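Local coordinates for protein trichothecene 3-O-acetyltransferase TRI101 (Fusarium sporotrichioides, PDB 2ZBA) that transfers an acetyl group from acetyl-CoA to the 3-hydroxyl of trichothecene mycotoxins during their biosynthesis in Fusarium, at residues 217-222 with 294-299; 286-291 with 378-383; 277-282 with 336-341. All coordinates share one frame; numbering follows the deposited sequence. Where two conformers were deposited one is given.

Contact 1: residues 217-222 with 294-299; sequences LDHQIA and PTEFCR. With CA (calcium ion), chain H; CA (calcium ion), chain G.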
loop_
_atom_site.group_PDB
_atom_site.type_symbol
_atom_site.label_atom_id
_atom_site.label_comp_id
_atom_site.label_asym_id
_atom_site.label_seq_id
_atom_site.Cartn_x
_atom_site.Cartn_y
_atom_site.Cartn_z
ATOM N N LEU A 217 7.370 -16.346 14.419
ATOM C CA LEU A 217 7.603 -14.894 14.361
ATOM C C LEU A 217 9.022 -14.476 13.932
ATOM O O LEU A 217 9.349 -13.287 13.897
ATOM C CB LEU A 217 7.190 -14.217 15.674
ATOM C CG LEU A 217 5.689 -14.244 16.005
ATOM C CD1 LEU A 217 5.398 -13.206 17.018
ATOM C CD2 LEU A 217 4.759 -14.044 14.786
ATOM N N ASP A 218 9.834 -15.452 13.558
ATOM C CA ASP A 218 11.207 -15.207 13.107
ATOM C C ASP A 218 11.282 -14.108 12.018
ATOM O O ASP A 218 12.016 -13.127 12.180
ATOM C CB ASP A 218 11.847 -16.504 12.633
ATOM C CG ASP A 218 13.199 -16.298 11.951
ATOM O OD1 ASP A 218 13.918 -15.294 12.179
ATOM O OD2 ASP A 218 13.573 -17.192 11.190
ATOM N N HIS A 219 10.495 -14.244 10.961
ATOM C CA HIS A 219 10.514 -13.254 9.857
ATOM C C HIS A 219 10.137 -11.828 10.261
ATOM O O HIS A 219 10.363 -10.868 9.488
ATOM C CB HIS A 219 9.557 -13.658 8.743
ATOM C CG HIS A 219 9.945 -14.893 8.004
ATOM N ND1 HIS A 219 11.038 -14.953 7.165
ATOM C CD2 HIS A 219 9.331 -16.094 7.910
ATOM C CE1 HIS A 219 11.106 -16.155 6.621
ATOM N NE2 HIS A 219 10.081 -16.865 7.057
ATOM N N GLN A 220 9.535 -11.688 11.433
ATOM C CA GLN A 220 9.132 -10.358 11.917
ATOM C C GLN A 220 9.919 -9.871 13.129
ATOM O O GLN A 220 9.559 -8.870 13.722
ATOM C CB GLN A 220 7.612 -10.284 12.127
ATOM C CG GLN A 220 6.875 -10.835 10.892
ATOM C CD GLN A 220 5.388 -11.006 11.077
ATOM O OE1 GLN A 220 4.933 -11.415 12.127
ATOM N NE2 GLN A 220 4.627 -10.754 10.011
ATOM N N ILE A 221 11.017 -10.555 13.456
ATOM C CA ILE A 221 11.910 -10.133 14.553
ATOM C C ILE A 221 13.368 -10.164 14.099
ATOM O O ILE A 221 13.789 -11.146 13.482
ATOM C CB ILE A 221 11.747 -11.006 15.840
ATOM C CG1 ILE A 221 10.293 -10.977 16.332
ATOM C CG2 ILE A 221 12.694 -10.486 16.978
ATOM C CD1 ILE A 221 9.885 -12.192 17.177
ATOM N N ALA A 222 14.111 -9.088 14.390
ATOM C CA ALA A 222 15.557 -8.944 14.083
ATOM C C ALA A 222 16.041 -7.810 15.023
ATOM O O ALA A 222 15.196 -7.054 15.448
ATOM C CB ALA A 222 15.760 -8.631 12.608
ATOM N N PRO A 294 20.612 -16.578 -0.808
ATOM C CA PRO A 294 19.234 -16.594 -0.280
ATOM C C PRO A 294 18.375 -15.424 -0.818
ATOM O O PRO A 294 18.862 -14.296 -0.969
ATOM C CB PRO A 294 19.437 -16.494 1.244
ATOM C CG PRO A 294 20.860 -17.004 1.482
ATOM C CD PRO A 294 21.620 -16.501 0.271
ATOM N N THR A 295 17.127 -15.718 -1.175
ATOM C CA THR A 295 16.207 -14.672 -1.574
ATOM C C THR A 295 14.938 -14.858 -0.764
ATOM O O THR A 295 14.422 -15.974 -0.678
ATOM C CB THR A 295 15.922 -14.639 -3.123
ATOM O OG1 THR A 295 14.913 -13.669 -3.400
ATOM C CG2 THR A 295 15.450 -15.997 -3.675
ATOM N N GLU A 296 14.474 -13.780 -0.137
ATOM C CA GLU A 296 13.189 -13.775 0.566
ATOM C C GLU A 296 12.168 -12.898 -0.170
ATOM O O GLU A 296 12.450 -11.737 -0.506
ATOM C CB GLU A 296 13.360 -13.311 2.014
ATOM C CG GLU A 296 12.071 -13.323 2.886
ATOM C CD GLU A 296 12.362 -13.322 4.386
ATOM O OE1 GLU A 296 12.103 -12.299 5.047
ATOM O OE2 GLU A 296 12.858 -14.352 4.905
ATOM N N PHE A 297 10.987 -13.467 -0.425
ATOM C CA PHE A 297 9.853 -12.717 -0.953
ATOM C C PHE A 297 8.951 -12.436 0.240
ATOM O O PHE A 297 8.552 -13.365 0.941
ATOM C CB PHE A 297 9.102 -13.529 -2.024
ATOM C CG PHE A 297 8.142 -12.711 -2.868
ATOM C CD1 PHE A 297 6.813 -12.546 -2.483
ATOM C CD2 PHE A 297 8.566 -12.124 -4.056
ATOM C CE1 PHE A 297 5.919 -11.793 -3.267
ATOM C CE2 PHE A 297 7.676 -11.386 -4.852
ATOM C CZ PHE A 297 6.364 -11.212 -4.447
ATOM N N CYS A 298 8.686 -11.159 0.499
ATOM C CA CYS A 298 7.676 -10.739 1.470
ATOM C C CYS A 298 6.497 -10.141 0.702
ATOM O O CYS A 298 6.691 -9.222 -0.113
ATOM C CB CYS A 298 8.240 -9.705 2.462
ATOM S SG CYS A 298 9.910 -10.018 3.033
ATOM N N ARG A 299 5.297 -10.670 0.952
ATOM C CA ARG A 299 4.062 -10.291 0.235
ATOM C C ARG A 299 2.981 -9.855 1.204
ATOM O O ARG A 299 2.558 -10.647 2.031
ATOM C CB ARG A 299 3.548 -11.489 -0.581
ATOM C CG ARG A 299 2.468 -11.180 -1.585
ATOM C CD ARG A 299 1.825 -12.491 -2.061
ATOM N NE ARG A 299 1.007 -12.317 -3.262
ATOM C CZ ARG A 299 0.260 -13.266 -3.816
ATOM N NH1 ARG A 299 0.198 -14.489 -3.282
ATOM N NH2 ARG A 299 -0.443 -12.977 -4.908
HETATM CA CA CA H . 14.405 -12.874 12.345
HETATM CA CA CA G . 15.669 -15.900 10.486
HETATM O O HOH W 1 11.167 -10.210 6.864
HETATM O O HOH W 2 16.015 -17.702 9.199
HETATM O O HOH W 3 17.074 -14.735 8.766
HETATM O O HOH W 4 14.140 -15.539 8.904
HETATM O O HOH W 5 14.802 -13.842 14.589
#
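H219 and E296 meet across this contact, where a calcium-binding loop of this BAHD-superfamily acetyltransferase faces the strand 294-302. ND1 of H219 lies 3.0 Å from OE2 of E296, which sits at the edge of the imidazole, near its plane. The carboxylate plane stands steeply to the ring, 75° apart, with OE2 the oxygen nearest ND1 and CE1. E296 spans the gap because its CG is anti to the backbone N (chi1 -177°) and the chain beyond stays extended. Its other oxygen, OE1, accepts from a water 2.9 Å away, and the same water donates to the backbone O of H219, so this water links the carboxylate to the loop backbone. The imidazole itself also stacks with the ring of Y322 of strand 318-326.

Further out, the loop is shaped by metal. One calcium ion is held by both the backbone O and OD1 of D218 and by O of I221, with D376 binding the same ion; E296 also touches D376, which puts the strand's glutamate in the second shell of this ion. The short 3-10 turn at 217-219 and the bond from I221 N to D218 O bring these carbonyls round to one ion. A second calcium ion is chelated by the D218 carboxylate, with OD1 at 2.5 Å and OD2 at 2.6 Å from the metal, and OD1 bridges both ions.

Contact 2: residues 286-291 with 378-383; sequences LARLDA and NPSSSI
S380 has more surface buried here than any other residue of the two segments, and R288 takes hold of it with the end of its guanidinium. NH1 donates to S380 OG over 3.1 Å, nearly straight at 169° and with the hydroxyl oxygen in the guanidinium plane. NH2 reaches the backbone O of the same serine at 2.7 Å; this bond is more bent, but it arrives on a lone pair in the carbonyl plane. Two nitrogens on two different atoms of one residue fix the rotation of the guanidinium. R288 NE forms a salt bridge with D441, just within helix 439-446.

Both segments are loops, one running from helix 269-285 into strand 294-302 and the other leading to strand 383-387, so the grip joins the loops that lead into the starts of two neighbouring parallel strands. L289 packs beside the grip, its CD2 3.7 Å from S380 OG and CD1 4.2 Å from CB of S381. The 378-383 segment is braced from within by an Asx turn, N378 OD1 accepting from S380 N. N378 O collects three donors, S381 N, S382 N and the S382 hydroxyl, the last coming from above the carbonyl plane at 2.6 Å from OG to O.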
loop_
_atom_site.group_PDB
_atom_site.type_symbol
_atom_site.label_atom_id
_atom_site.label_comp_id
_atom_site.label_asym_id
_atom_site.label_seq_id
_atom_site.Cartn_x
_atom_site.Cartn_y
_atom_site.Cartn_z
ATOM N N LEU A 286 21.239 -12.623 -10.980
ATOM C CA LEU A 286 22.245 -13.651 -11.245
ATOM C C LEU A 286 23.491 -13.100 -11.926
ATOM O O LEU A 286 24.536 -13.748 -11.917
ATOM C CB LEU A 286 21.666 -14.778 -12.090
ATOM C CG LEU A 286 20.740 -15.745 -11.364
ATOM C CD1 LEU A 286 20.183 -16.746 -12.357
ATOM C CD2 LEU A 286 21.511 -16.425 -10.229
ATOM N N ALA A 287 23.381 -11.909 -12.512
ATOM C CA ALA A 287 24.543 -11.226 -13.073
ATOM C C ALA A 287 25.457 -10.619 -11.993
ATOM O O ALA A 287 26.576 -10.209 -12.301
ATOM C CB ALA A 287 24.104 -10.165 -14.081
ATOM N N ARG A 288 25.002 -10.575 -10.736
ATOM C CA ARG A 288 25.763 -9.901 -9.671
ATOM C C ARG A 288 25.794 -10.617 -8.309
ATOM O O ARG A 288 26.500 -10.195 -7.396
ATOM C CB ARG A 288 25.318 -8.425 -9.510
ATOM C CG ARG A 288 23.864 -8.198 -9.034
ATOM C CD ARG A 288 23.653 -6.784 -8.426
ATOM N NE ARG A 288 22.331 -6.655 -7.804
ATOM C CZ ARG A 288 22.068 -6.850 -6.504
ATOM N NH1 ARG A 288 23.039 -7.176 -5.649
ATOM N NH2 ARG A 288 20.825 -6.717 -6.046
ATOM N N LEU A 289 25.038 -11.700 -8.183
ATOM C CA LEU A 289 25.021 -12.513 -6.963
ATOM C C LEU A 289 25.216 -13.990 -7.315
ATOM O O LEU A 289 24.736 -14.426 -8.362
ATOM C CB LEU A 289 23.675 -12.362 -6.243
ATOM C CG LEU A 289 23.204 -11.011 -5.705
ATOM C CD1 LEU A 289 21.726 -11.112 -5.376
ATOM C CD2 LEU A 289 24.001 -10.595 -4.480
ATOM N N ASP A 290 25.889 -14.745 -6.432
ATOM C CA ASP A 290 25.983 -16.224 -6.532
ATOM C C ASP A 290 24.612 -16.852 -6.765
ATOM O O ASP A 290 23.604 -16.325 -6.296
ATOM C CB ASP A 290 26.562 -16.855 -5.248
ATOM C CG ASP A 290 28.086 -16.844 -5.192
ATOM O OD1 ASP A 290 28.753 -16.885 -6.251
ATOM O OD2 ASP A 290 28.631 -16.820 -4.057
ATOM N N ALA A 291 24.584 -17.981 -7.471
ATOM C CA ALA A 291 23.359 -18.754 -7.706
ATOM C C ALA A 291 22.668 -19.167 -6.398
ATOM O O ALA A 291 21.447 -19.186 -6.309
ATOM C CB ALA A 291 23.669 -19.987 -8.570
ATOM N N ASN A 378 16.485 -8.486 2.990
ATOM C CA ASN A 378 17.754 -7.927 2.512
ATOM C C ASN A 378 17.495 -7.098 1.239
ATOM O O ASN A 378 17.062 -7.645 0.253
ATOM C CB ASN A 378 18.703 -9.088 2.180
ATOM C CG ASN A 378 20.114 -8.638 1.840
ATOM O OD1 ASN A 378 20.347 -7.534 1.342
ATOM N ND2 ASN A 378 21.073 -9.509 2.109
ATOM N N PRO A 379 17.785 -5.779 1.252
ATOM C CA PRO A 379 17.534 -4.970 0.034
ATOM C C PRO A 379 18.186 -5.537 -1.241
ATOM O O PRO A 379 17.596 -5.465 -2.316
ATOM C CB PRO A 379 18.131 -3.606 0.375
ATOM C CG PRO A 379 18.225 -3.570 1.872
ATOM C CD PRO A 379 18.344 -4.978 2.359
ATOM N N SER A 380 19.382 -6.105 -1.111
ATOM C CA SER A 380 20.115 -6.663 -2.244
ATOM C C SER A 380 19.379 -7.816 -2.925
ATOM O O SER A 380 19.396 -7.921 -4.153
ATOM C CB SER A 380 21.485 -7.149 -1.784
ATOM O OG SER A 380 22.144 -7.881 -2.809
ATOM N N SER A 381 18.727 -8.679 -2.137
ATOM C CA SER A 381 18.277 -9.966 -2.663
ATOM C C SER A 381 16.804 -10.270 -2.400
ATOM O O SER A 381 16.246 -11.229 -2.951
ATOM C CB SER A 381 19.149 -11.077 -2.086
ATOM O OG SER A 381 19.090 -11.030 -0.666
ATOM N N SER A 382 16.167 -9.468 -1.560
ATOM C CA SER A 382 14.765 -9.712 -1.230
ATOM C C SER A 382 13.813 -9.019 -2.208
ATOM O O SER A 382 14.246 -8.363 -3.159
ATOM C CB SER A 382 14.466 -9.311 0.220
ATOM O OG SER A 382 14.439 -7.901 0.363
ATOM N N ILE A 383 12.515 -9.224 -1.990
ATOM C CA ILE A 383 11.461 -8.431 -2.597
ATOM C C ILE A 383 10.439 -8.183 -1.494
ATOM O O ILE A 383 10.114 -9.089 -0.718
ATOM C CB ILE A 383 10.787 -9.112 -3.810
ATOM C CG1 ILE A 383 11.758 -9.189 -4.992
ATOM C CG2 ILE A 383 9.538 -8.338 -4.212
ATOM C CD1 ILE A 383 11.280 -10.002 -6.149
#

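Contact 3: residues 277-282 with 336-341; sequences IWQSTS and GATASR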
loop_
_atom_site.group_PDB
_atom_site.type_symbol
_atom_site.label_atom_id
_atom_site.label_comp_id
_atom_site.label_asym_id
_atom_site.label_seq_id
_atom_site.Cartn_x
_atom_site.Cartn_y
_atom_site.Cartn_z
ATOM N N ILE A 277 7.607 -11.616 -11.373
ATOM C CA ILE A 277 8.549 -10.573 -10.941
ATOM C C ILE A 277 9.692 -11.091 -10.053
ATOM O O ILE A 277 10.825 -10.630 -10.156
ATOM C CB ILE A 277 7.830 -9.392 -10.237
ATOM C CG1 ILE A 277 6.922 -8.666 -11.233
ATOM C CG2 ILE A 277 8.866 -8.436 -9.620
ATOM C CD1 ILE A 277 5.836 -7.861 -10.622
ATOM N N TRP A 278 9.379 -12.025 -9.166
ATOM C CA TRP A 278 10.409 -12.669 -8.357
ATOM C C TRP A 278 11.388 -13.424 -9.246
ATOM O O TRP A 278 12.596 -13.307 -9.063
ATOM C CB TRP A 278 9.784 -13.606 -7.328
ATOM C CG TRP A 278 10.724 -14.037 -6.200
ATOM C CD1 TRP A 278 11.961 -13.534 -5.914
ATOM C CD2 TRP A 278 10.452 -15.024 -5.201
ATOM N NE1 TRP A 278 12.490 -14.166 -4.805
ATOM C CE2 TRP A 278 11.579 -15.072 -4.339
ATOM C CE3 TRP A 278 9.356 -15.863 -4.935
ATOM C CZ2 TRP A 278 11.644 -15.924 -3.236
ATOM C CZ3 TRP A 278 9.432 -16.727 -3.830
ATOM C CH2 TRP A 278 10.570 -16.750 -3.009
ATOM N N GLN A 279 10.862 -14.163 -10.226
ATOM C CA GLN A 279 11.706 -14.900 -11.157
ATOM C C GLN A 279 12.563 -13.932 -11.971
ATOM O O GLN A 279 13.782 -14.112 -12.085
ATOM C CB GLN A 279 10.866 -15.758 -12.104
ATOM C CG GLN A 279 10.220 -16.987 -11.453
ATOM C CD GLN A 279 9.933 -18.108 -12.457
ATOM O OE1 GLN A 279 10.225 -17.981 -13.646
ATOM N NE2 GLN A 279 9.350 -19.206 -11.976
ATOM N N SER A 280 11.920 -12.893 -12.504
ATOM C CA SER A 280 12.589 -11.939 -13.394
ATOM C C SER A 280 13.641 -11.114 -12.677
ATOM O O SER A 280 14.727 -10.903 -13.204
ATOM C CB SER A 280 11.570 -11.028 -14.071
ATOM O OG SER A 280 10.532 -11.788 -14.671
ATOM N N THR A 281 13.310 -10.643 -11.481
ATOM C CA THR A 281 14.256 -9.887 -10.660
ATOM C C THR A 281 15.402 -10.791 -10.228
ATOM O O THR A 281 16.575 -10.403 -10.302
ATOM C CB THR A 281 13.564 -9.272 -9.404
ATOM O OG1 THR A 281 12.660 -8.221 -9.801
ATOM C CG2 THR A 281 14.578 -8.718 -8.475
ATOM N N SER A 282 15.067 -12.003 -9.786
ATOM C CA SER A 282 16.086 -13.012 -9.467
ATOM C C SER A 282 17.011 -13.225 -10.661
ATOM O O SER A 282 18.223 -13.058 -10.548
ATOM C CB SER A 282 15.430 -14.331 -9.036
ATOM O OG SER A 282 14.813 -14.184 -7.771
ATOM N N GLY A 336 4.638 -21.753 -12.533
ATOM C CA GLY A 336 3.722 -22.432 -11.637
ATOM C C GLY A 336 4.301 -22.851 -10.298
ATOM O O GLY A 336 3.597 -22.818 -9.290
ATOM N N ALA A 337 5.566 -23.260 -10.287
ATOM C CA ALA A 337 6.256 -23.624 -9.043
ATOM C C ALA A 337 6.455 -22.402 -8.166
ATOM O O ALA A 337 6.256 -22.461 -6.946
ATOM C CB ALA A 337 7.600 -24.290 -9.336
ATOM N N THR A 338 6.837 -21.287 -8.783
ATOM C CA THR A 338 6.983 -20.037 -8.034
ATOM C C THR A 338 5.644 -19.519 -7.510
ATOM O O THR A 338 5.544 -19.202 -6.335
ATOM C CB THR A 338 7.738 -18.961 -8.823
ATOM O OG1 THR A 338 8.921 -19.531 -9.393
ATOM C CG2 THR A 338 8.152 -17.814 -7.910
ATOM N N ALA A 339 4.622 -19.461 -8.369
ATOM C CA ALA A 339 3.287 -18.981 -7.979
ATOM C C ALA A 339 2.656 -19.825 -6.880
ATOM O O ALA A 339 1.920 -19.302 -6.032
ATOM C CB ALA A 339 2.363 -18.928 -9.186
ATOM N N SER A 340 2.933 -21.131 -6.922
ATOM C CA SER A 340 2.482 -22.088 -5.912
ATOM C C SER A 340 3.057 -21.813 -4.524
ATOM O O SER A 340 2.346 -21.944 -3.540
ATOM C CB SER A 340 2.842 -23.517 -6.331
ATOM O OG SER A 340 2.132 -23.877 -7.495
ATOM N N ARG A 341 4.336 -21.462 -4.455
ATOM C CA ARG A 341 4.971 -21.033 -3.186
ATOM C C ARG A 341 4.119 -19.971 -2.512
ATOM O O ARG A 341 3.802 -20.050 -1.317
ATOM C CB ARG A 341 6.360 -20.452 -3.452
ATOM C CG ARG A 341 7.329 -21.396 -4.069
ATOM C CD ARG A 341 8.682 -20.766 -4.168
ATOM N NE ARG A 341 9.647 -21.647 -4.826
ATOM C CZ ARG A 341 10.638 -22.282 -4.207
ATOM N NH1 ARG A 341 10.804 -22.157 -2.893
ATOM N NH2 ARG A 341 11.472 -23.055 -4.906
#
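Q279 and T338 make the tight part of this helix-helix contact. The amide NE2 of Q279 donates to OG1 of T338 over 2.6 Å, almost straight at 172°, with the hydroxyl oxygen in the amide plane. The glutamine gets there by an extended chain beyond CG, and its CG also lies 3.5 Å from the same OG1. T338 OG1 has a second partner in E333, so the buried hydroxyl is gripped between a glutamine and a carboxylate. The other branch of the threonine, CG2, is anti to the backbone N (chi1 -47° for OG1) and meets the indole of W278, 3.8 Å from CE3.

Toward R341 the packing slackens. Only the aliphatic part of this partly exposed arginine takes part, its CD standing 4.1 Å from CZ3 of W278. The two side chains cross at about a right angle, and the guanidinium forms a salt bridge with E333. The polar end of W278 likewise looks elsewhere, NE1 bonding to T295.

The helix axes come no closer than 10.4 Å, and their directions differ by 118°, so side chains rather than backbones bridge them. Helix 327-332 covers this junction, with I330 touching both W278 and R341; W278 also reaches H323 of strand 318-326, while on helix 269-285 I277 and T281 pack on strand 419-422.

How the contacts relate
Strand 294-302 is the common element. T295 OG1 is 2.8 Å from both S381 O of contact 2 and W278 NE1 of contact 3, so one hydroxyl joins all three contacts. Beside it, C298 N and I383 O, 2.8 Å apart, pair the neighbouring parallel strands, while I383 CD1 packs 3.6 Å from CA of W278. The centres lie 14 to 16 Å apart. Contact 1 is nearest the ligands: it holds D218 and I221 of the calcium site, R299 of the coenzyme A pocket, and E296, whose side chain is about 11 Å from bound T-2 toxin. The S380 side chain is about 14 Å from the toxin and the R341 side chain about 13 Å from coenzyme A.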